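Local coordinates for protein ribose 5-phosphate isomerase B (Anaplasma phagocytophilum, PDB 4EM8) that probably interconverts D-ribose 5-phosphate and D-ribulose 5-phosphate, as an isomerase of the LacAB/RpiB family, at residues Val19-Phe24 with Asp120-Val125; Arg59-Thr64 with Ala107-Phe112; Arg30-Glu35 with Val125-Met130. All coordinates share one frame; numbering follows the deposited sequence.

Contact 1: Val19-Phe24 with Asp120-Val125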
# COMPACT_ATOMS: atom_id res chain seq x y z
N VAL A 19 8.11 0.58 -17.63
CA VAL A 19 8.20 -0.30 -18.82
C VAL A 19 9.42 -1.21 -18.79
O VAL A 19 9.31 -2.43 -18.93
CB VAL A 19 8.16 0.51 -20.14
CG1 VAL A 19 8.51 -0.37 -21.33
CG2 VAL A 19 6.80 1.20 -20.32
N GLU A 20 10.60 -0.63 -18.57
CA GLU A 20 11.84 -1.40 -18.55
C GLU A 20 11.82 -2.50 -17.47
O GLU A 20 12.12 -3.65 -17.76
CB GLU A 20 13.04 -0.45 -18.38
CG GLU A 20 14.39 -1.13 -18.17
CD GLU A 20 15.57 -0.17 -18.27
OE1 GLU A 20 15.37 1.04 -18.58
OE2 GLU A 20 16.73 -0.63 -18.06
N LEU A 21 11.41 -2.17 -16.25
CA LEU A 21 11.33 -3.18 -15.22
C LEU A 21 10.27 -4.24 -15.55
O LEU A 21 10.47 -5.44 -15.31
CB LEU A 21 11.02 -2.53 -13.87
CG LEU A 21 11.00 -3.45 -12.65
CD1 LEU A 21 12.35 -4.17 -12.49
CD2 LEU A 21 10.60 -2.65 -11.41
N ARG A 22 9.12 -3.79 -16.06
CA ARG A 22 8.06 -4.70 -16.44
C ARG A 22 8.54 -5.77 -17.45
O ARG A 22 8.17 -6.95 -17.36
CB ARG A 22 6.86 -3.92 -17.00
CG ARG A 22 5.65 -4.80 -17.23
CD ARG A 22 4.53 -4.12 -17.99
NE ARG A 22 4.70 -4.18 -19.42
CZ ARG A 22 4.64 -3.16 -20.27
NH1 ARG A 22 4.75 -3.40 -21.58
NH2 ARG A 22 4.45 -1.91 -19.87
N LEU A 23 9.33 -5.35 -18.41
CA LEU A 23 9.78 -6.27 -19.47
C LEU A 23 10.86 -7.22 -18.90
O LEU A 23 10.87 -8.42 -19.22
CB LEU A 23 10.27 -5.50 -20.70
CG LEU A 23 9.25 -4.66 -21.49
CD1 LEU A 23 9.96 -3.91 -22.62
CD2 LEU A 23 8.07 -5.47 -22.04
N PHE A 24 11.72 -6.69 -18.02
CA PHE A 24 12.71 -7.48 -17.29
C PHE A 24 12.06 -8.59 -16.44
O PHE A 24 12.50 -9.76 -16.49
CB PHE A 24 13.59 -6.57 -16.42
CG PHE A 24 14.67 -7.30 -15.64
CD1 PHE A 24 15.86 -7.69 -16.26
CD2 PHE A 24 14.48 -7.62 -14.29
CE1 PHE A 24 16.85 -8.36 -15.56
CE2 PHE A 24 15.47 -8.30 -13.58
CZ PHE A 24 16.65 -8.66 -14.21
N ASP A 120 17.66 -6.35 -10.10
CA ASP A 120 18.02 -7.62 -9.48
C ASP A 120 17.33 -7.77 -8.12
O ASP A 120 16.87 -8.85 -7.79
CB ASP A 120 19.56 -7.75 -9.36
CG ASP A 120 20.23 -8.02 -10.72
OD1 ASP A 120 19.52 -8.20 -11.74
OD2 ASP A 120 21.47 -8.04 -10.78
N THR A 121 17.22 -6.70 -7.34
CA THR A 121 16.50 -6.78 -6.09
C THR A 121 15.01 -7.03 -6.38
O THR A 121 14.38 -7.88 -5.72
CB THR A 121 16.65 -5.53 -5.21
OG1 THR A 121 18.03 -5.18 -5.12
CG2 THR A 121 16.09 -5.79 -3.80
N ALA A 122 14.47 -6.35 -7.39
CA ALA A 122 13.06 -6.56 -7.75
C ALA A 122 12.77 -8.03 -8.10
O ALA A 122 11.73 -8.57 -7.74
CB ALA A 122 12.65 -5.66 -8.89
N GLN A 123 13.72 -8.66 -8.78
CA GLN A 123 13.57 -10.06 -9.15
C GLN A 123 13.53 -10.98 -7.90
O GLN A 123 12.73 -11.92 -7.85
CB GLN A 123 14.73 -10.44 -10.11
CG GLN A 123 14.89 -11.90 -10.43
CD GLN A 123 16.27 -12.18 -11.03
OE1 GLN A 123 16.64 -11.59 -12.05
NE2 GLN A 123 17.04 -13.05 -10.39
N SER A 124 14.39 -10.72 -6.90
CA SER A 124 14.34 -11.45 -5.62
C SER A 124 13.00 -11.26 -4.92
O SER A 124 12.42 -12.23 -4.42
CB SER A 124 15.47 -11.08 -4.67
OG SER A 124 16.70 -11.17 -5.36
N VAL A 125 12.48 -10.02 -4.95
CA VAL A 125 11.21 -9.71 -4.29
C VAL A 125 10.04 -10.46 -4.91
O VAL A 125 9.23 -11.08 -4.19
CB VAL A 125 10.90 -8.20 -4.25
CG1 VAL A 125 9.52 -7.95 -3.62
CG2 VAL A 125 11.96 -7.50 -3.44

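Contact 2: Arg59-Thr64 with Ala107-Phe112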
# COMPACT_ATOMS: atom_id res chain seq x y z
N ARG A 59 -8.75 -7.38 -13.17
CA ARG A 59 -9.85 -8.21 -13.76
C ARG A 59 -9.44 -9.67 -13.83
O ARG A 59 -10.28 -10.53 -13.73
CB ARG A 59 -10.19 -7.76 -15.19
CG ARG A 59 -11.61 -7.19 -15.36
CD ARG A 59 -12.02 -6.98 -16.82
NE ARG A 59 -11.28 -5.92 -17.52
CZ ARG A 59 -11.42 -4.60 -17.32
NH1 ARG A 59 -10.69 -3.75 -18.03
NH2 ARG A 59 -12.27 -4.11 -16.41
N GLU A 60 -8.14 -9.95 -14.01
CA GLU A 60 -7.69 -11.32 -14.23
C GLU A 60 -7.13 -12.02 -12.99
O GLU A 60 -6.89 -13.22 -13.01
CB GLU A 60 -6.64 -11.38 -15.35
CG GLU A 60 -7.09 -10.78 -16.68
CD GLU A 60 -8.22 -11.53 -17.34
OE1 GLU A 60 -8.87 -10.94 -18.21
OE2 GLU A 60 -8.48 -12.71 -16.98
N VAL A 61 -6.92 -11.27 -11.91
CA VAL A 61 -6.34 -11.82 -10.68
C VAL A 61 -7.29 -12.79 -9.98
O VAL A 61 -8.50 -12.55 -9.92
CB VAL A 61 -5.90 -10.68 -9.73
CG1 VAL A 61 -5.45 -11.22 -8.38
CG2 VAL A 61 -4.78 -9.89 -10.39
N SER A 62 -6.77 -13.91 -9.49
CA SER A 62 -7.61 -14.94 -8.83
C SER A 62 -6.76 -15.87 -7.96
O SER A 62 -5.56 -15.66 -7.82
CB SER A 62 -8.40 -15.75 -9.88
OG SER A 62 -7.56 -16.54 -10.70
N ASP A 63 -7.39 -16.88 -7.37
CA ASP A 63 -6.65 -17.91 -6.63
C ASP A 63 -5.62 -18.59 -7.53
O ASP A 63 -4.64 -19.10 -7.05
CB ASP A 63 -7.62 -18.96 -6.02
N THR A 64 -5.79 -18.52 -8.84
CA THR A 64 -4.81 -19.09 -9.77
C THR A 64 -3.95 -18.09 -10.58
O THR A 64 -3.11 -18.52 -11.39
CB THR A 64 -5.50 -19.96 -10.80
OG1 THR A 64 -4.54 -20.34 -11.79
CG2 THR A 64 -6.64 -19.21 -11.49
N ALA A 107 -1.47 -11.85 -0.21
CA ALA A 107 -1.40 -10.77 -1.23
C ALA A 107 -1.38 -11.40 -2.61
O ALA A 107 -0.70 -12.40 -2.83
CB ALA A 107 -0.18 -9.87 -1.01
N ASN A 108 -2.20 -10.87 -3.53
CA ASN A 108 -2.27 -11.41 -4.88
C ASN A 108 -1.78 -10.44 -5.98
O ASN A 108 -1.70 -10.82 -7.15
CB ASN A 108 -3.66 -11.99 -5.17
CG ASN A 108 -4.78 -10.99 -4.98
OD1 ASN A 108 -4.55 -9.77 -4.90
ND2 ASN A 108 -6.03 -11.50 -4.95
N VAL A 109 -1.43 -9.21 -5.59
CA VAL A 109 -0.82 -8.19 -6.48
C VAL A 109 0.42 -7.55 -5.83
O VAL A 109 0.36 -6.96 -4.72
CB VAL A 109 -1.84 -7.10 -6.87
CG1 VAL A 109 -1.20 -5.92 -7.63
CG2 VAL A 109 -2.99 -7.74 -7.66
N LEU A 110 1.54 -7.66 -6.53
CA LEU A 110 2.80 -7.08 -6.10
C LEU A 110 3.03 -5.75 -6.84
O LEU A 110 3.00 -5.71 -8.08
CB LEU A 110 3.94 -8.06 -6.35
CG LEU A 110 5.43 -7.67 -6.11
CD1 LEU A 110 5.66 -7.07 -4.73
CD2 LEU A 110 6.37 -8.86 -6.35
N CYS A 111 3.23 -4.66 -6.10
CA CYS A 111 3.56 -3.37 -6.70
C CYS A 111 5.03 -2.99 -6.51
O CYS A 111 5.55 -3.18 -5.43
CB CYS A 111 2.68 -2.29 -6.08
SG CYS A 111 0.91 -2.63 -6.31
N PHE A 112 5.68 -2.43 -7.53
CA PHE A 112 7.05 -1.93 -7.45
C PHE A 112 7.12 -0.46 -7.84
O PHE A 112 6.30 0.00 -8.63
CB PHE A 112 7.96 -2.65 -8.44
CG PHE A 112 8.25 -4.05 -8.08
CD1 PHE A 112 9.09 -4.33 -7.04
CD2 PHE A 112 7.75 -5.11 -8.85
CE1 PHE A 112 9.38 -5.62 -6.70
CE2 PHE A 112 8.04 -6.40 -8.53
CZ PHE A 112 8.88 -6.66 -7.46
O HOH W 1 -6.01 -14.61 -4.98

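Contact 3: Arg30-Glu35 with Val125-Met130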
# COMPACT_ATOMS: atom_id res chain seq x y z
N ARG A 30 8.90 -15.78 -17.42
CA ARG A 30 8.81 -16.71 -18.55
C ARG A 30 9.92 -17.78 -18.41
O ARG A 30 9.64 -18.99 -18.55
CB ARG A 30 8.89 -15.93 -19.87
CG ARG A 30 7.79 -16.26 -20.86
CD ARG A 30 7.23 -15.04 -21.62
NE ARG A 30 8.22 -13.99 -21.78
CZ ARG A 30 7.95 -12.68 -21.88
NH1 ARG A 30 8.96 -11.83 -21.99
NH2 ARG A 30 6.69 -12.23 -21.88
N ASP A 31 11.13 -17.36 -18.04
CA ASP A 31 12.22 -18.31 -17.83
C ASP A 31 11.87 -19.30 -16.70
O ASP A 31 12.24 -20.48 -16.76
CB ASP A 31 13.52 -17.58 -17.53
CG ASP A 31 14.72 -18.49 -17.52
OD1 ASP A 31 14.86 -19.34 -18.45
OD2 ASP A 31 15.57 -18.33 -16.62
N LEU A 32 11.14 -18.82 -15.69
CA LEU A 32 10.64 -19.68 -14.61
C LEU A 32 9.48 -20.60 -14.99
O LEU A 32 9.01 -21.37 -14.15
CB LEU A 32 10.19 -18.84 -13.40
CG LEU A 32 11.24 -18.14 -12.55
CD1 LEU A 32 10.55 -17.54 -11.31
CD2 LEU A 32 12.36 -19.08 -12.16
N GLY A 33 8.99 -20.49 -16.21
CA GLY A 33 7.92 -21.35 -16.68
C GLY A 33 6.51 -20.87 -16.38
O GLY A 33 5.56 -21.64 -16.45
N CYS A 34 6.37 -19.59 -16.05
CA CYS A 34 5.03 -19.02 -15.87
C CYS A 34 4.37 -18.68 -17.19
O CYS A 34 5.05 -18.36 -18.17
CB CYS A 34 5.12 -17.72 -15.07
SG CYS A 34 5.59 -17.97 -13.36
N GLU A 35 3.04 -18.70 -17.22
CA GLU A 35 2.31 -18.00 -18.25
C GLU A 35 2.33 -16.53 -17.89
O GLU A 35 1.93 -16.17 -16.79
CB GLU A 35 0.86 -18.41 -18.29
CG GLU A 35 0.57 -19.74 -18.92
CD GLU A 35 -0.88 -19.80 -19.37
OE1 GLU A 35 -1.75 -20.08 -18.51
OE2 GLU A 35 -1.12 -19.52 -20.56
N VAL A 125 12.48 -10.02 -4.95
CA VAL A 125 11.21 -9.71 -4.29
C VAL A 125 10.04 -10.46 -4.91
O VAL A 125 9.23 -11.08 -4.19
CB VAL A 125 10.90 -8.20 -4.25
CG1 VAL A 125 9.52 -7.95 -3.62
CG2 VAL A 125 11.96 -7.50 -3.44
N LEU A 126 9.99 -10.41 -6.24
CA LEU A 126 9.06 -11.17 -7.02
C LEU A 126 9.20 -12.68 -6.79
O LEU A 126 8.20 -13.33 -6.65
CB LEU A 126 9.25 -10.86 -8.51
CG LEU A 126 8.32 -11.62 -9.47
CD1 LEU A 126 6.84 -11.37 -9.18
CD2 LEU A 126 8.68 -11.22 -10.90
N TYR A 127 10.43 -13.20 -6.67
CA TYR A 127 10.59 -14.64 -6.46
C TYR A 127 9.96 -15.05 -5.11
O TYR A 127 9.18 -16.00 -5.03
CB TYR A 127 12.07 -15.07 -6.51
CG TYR A 127 12.21 -16.57 -6.29
CD1 TYR A 127 11.81 -17.45 -7.29
CD2 TYR A 127 12.68 -17.10 -5.09
CE1 TYR A 127 11.91 -18.82 -7.12
CE2 TYR A 127 12.77 -18.48 -4.90
CZ TYR A 127 12.38 -19.33 -5.92
OH TYR A 127 12.46 -20.69 -5.81
N THR A 128 10.30 -14.28 -4.08
CA THR A 128 9.76 -14.46 -2.72
C THR A 128 8.23 -14.40 -2.73
O THR A 128 7.57 -15.33 -2.25
CB THR A 128 10.35 -13.42 -1.77
OG1 THR A 128 11.77 -13.59 -1.72
CG2 THR A 128 9.79 -13.53 -0.34
N PHE A 129 7.70 -13.36 -3.36
CA PHE A 129 6.26 -13.19 -3.48
C PHE A 129 5.58 -14.42 -4.08
O PHE A 129 4.58 -14.89 -3.56
CB PHE A 129 5.93 -11.96 -4.34
CG PHE A 129 4.51 -11.49 -4.22
CD1 PHE A 129 4.13 -10.63 -3.20
CD2 PHE A 129 3.54 -11.89 -5.13
CE1 PHE A 129 2.83 -10.16 -3.08
CE2 PHE A 129 2.23 -11.41 -5.02
CZ PHE A 129 1.88 -10.56 -3.99
N MET A 130 6.16 -14.94 -5.17
CA MET A 130 5.61 -16.07 -5.90
C MET A 130 5.73 -17.43 -5.18
O MET A 130 4.97 -18.33 -5.48
CB MET A 130 6.27 -16.21 -7.28
CG MET A 130 6.08 -15.01 -8.22
SD MET A 130 4.38 -14.76 -8.77
CE MET A 130 4.13 -16.26 -9.74

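Contact 1: Val19-Phe24 with Asp120-Val125
The phenyl ring of Phe24 reaches out from one helix to meet two oxygen-bearing flat groups on another, the amide of Gln123 and the carboxylate of Asp120. The setting is the Rossmann-like α/β/α sandwich of the family: helices 19-31 and 119-131 pack against one side of the parallel sheet, and their short segments cross at -51° with 10.8 Å between axes. Ring atom CZ of Phe24 does most of the touching, lying at van der Waals distance from both groups, 3.6 Å from Gln123 OE1 and 3.8 Å from Asp120 OD1. Both oxygens come in obliquely. The ring and the Gln123 amide lie in almost the same orientation, their planes 19° apart, although the two side chains cross at about a right angle; the carboxylate is turned further. The wide spacing is bridged near the solvent by the long Phe24 side chain, with CG anti to its own nitrogen, which sends the ring out toward residues 120-125. Gln123, also anti at its first torsion and extended beyond CG, brings its amide up to the ring and presents CB 4.1 Å from Phe24 CE2. Asp120 is exposed near the start of its helix, a place where a charged side chain can be hydrated; its backbone N and the hydroxyl of Thr121 are both bonded to the carboxylate of Asp118. On its far side, helix 19-31 is tied to strand 35-38 by a salt bridge from Arg22 to Asp38. Deeper between the helices the residues are purely apolar. Ala122 is small enough to admit a leucine branch, and its CB meets Leu21 CD1 at 3.9 Å. The other branch of this leucine turns to the sheet, where Leu21 CD2 lies 4.0 Å from Phe112 CB.

Contact 2: Arg59-Thr64 with Ala107-Phe112
Van der Waals contact comes first here: the two methyls of Val61 divide the work between Asn108 and Val109. CG1 of Val61 rests over the flat amide of Asn108, 3.5 Å from CG and an equal 3.5 Å from ND2. Its other methyl, CG2, makes the apolar pair, meeting CG2 of Val109 at 3.9 Å, the two valines crossing at about a right angle. A branched residue is apt at this place, since one short side chain covers two neighbours.

The polar links use water and backbone. Asn108 ND2 donates to a water at 3.1 Å, which in turn gives a weak hydrogen bond to Ser62 O. The same buried amide has its strongest partner in Arg88 N, which donates to OD1, while ND2 also donates to Asn86 O, so its plane is fixed where Val61 lies on it. Beyond Val61 the loop bends in an ST turn, Thr64 N donating to Ser62 OG at 3.2 Å.

Residues 59-64 connect helix 55-58 to strand 66-71. Strand 109-113 runs between strands 66-71 and 89-91; Val109 touches Val61 and Ile87, whereas Leu110 packs against helix 119-131 on the opposite side of the sheet.

Contact 3: Arg30-Glu35 with Val125-Met130
Leu32 and Cys34 carry the first segment's side of this contact, each meeting one residue of the helix across from it. Leu32 CD1 comes to the edge of the Tyr127 ring, near the ring plane, and stands 4.2 Å from Tyr127 CD1. This is a hydrocarbon contact between a methyl and the rim of an aromatic ring, loose rather than tight. Tyrosine, both aromatic and polar, suits a partly exposed place where its ring edge meets a leucine methyl. The ring extends from a CG anti to the backbone N (chi1 -180°), which carries it out beside Leu32. Further in, Cys34 SG faces the terminal methyl of Met130, with 4.3 Å between SG and CE. Both are buried. All three torsions of Met130 lie near -60°, curling the flexible chain so that CE reaches the compact thiol.

What brings Leu32 and Cys34 to the same side is the turn between them. Helix 19-31 ends in a Schellman motif, with Gly33 N bonded to Arg30 O at 2.9 Å and Gly33 at a positive phi of 87°. Glycine, having no CB, fits these backbone angles without crowding the carbonyl O of Leu32. The chain then enters strand 35-38, completing the β-α-β crossover that began with strand 9-14; Glu35 forms backbone bonds to Lys8, just before that strand, and to Val10 within it.

On the other segment, regular helical bonding holds the positions of the partners, as in Met130 N to Leu126 O at 3.0 Å. Next to these pairs, Leu126 packs on Leu25 and Leu29 of helix 19-31, and Cys34 also touches Leu29. Met130 leans on Val7, and its backbone is bonded to that of Val6, on the segment leading into strand 9-14.

From the N terminus, helix 19-31 supplies the first segment of contact 1 and, at its end, that of contact 3. The loop 59-64 follows, and contact 2 closes the shortest loop when the chain reaches residues 107-112. Strand 109-113 then leads into helix 119-131, whose first half closes contact 1 and second half contact 3. Contacts 1 and 3 therefore cross along the chain, joining the same helix pair and sharing Val125, while contact 2 nests inside both. Loop 59-64 lies on the other face of the sheet from the two helices, yet Phe112 packs on Ala122 and Leu110 on Leu126, so strand 109-113 connects the two layers.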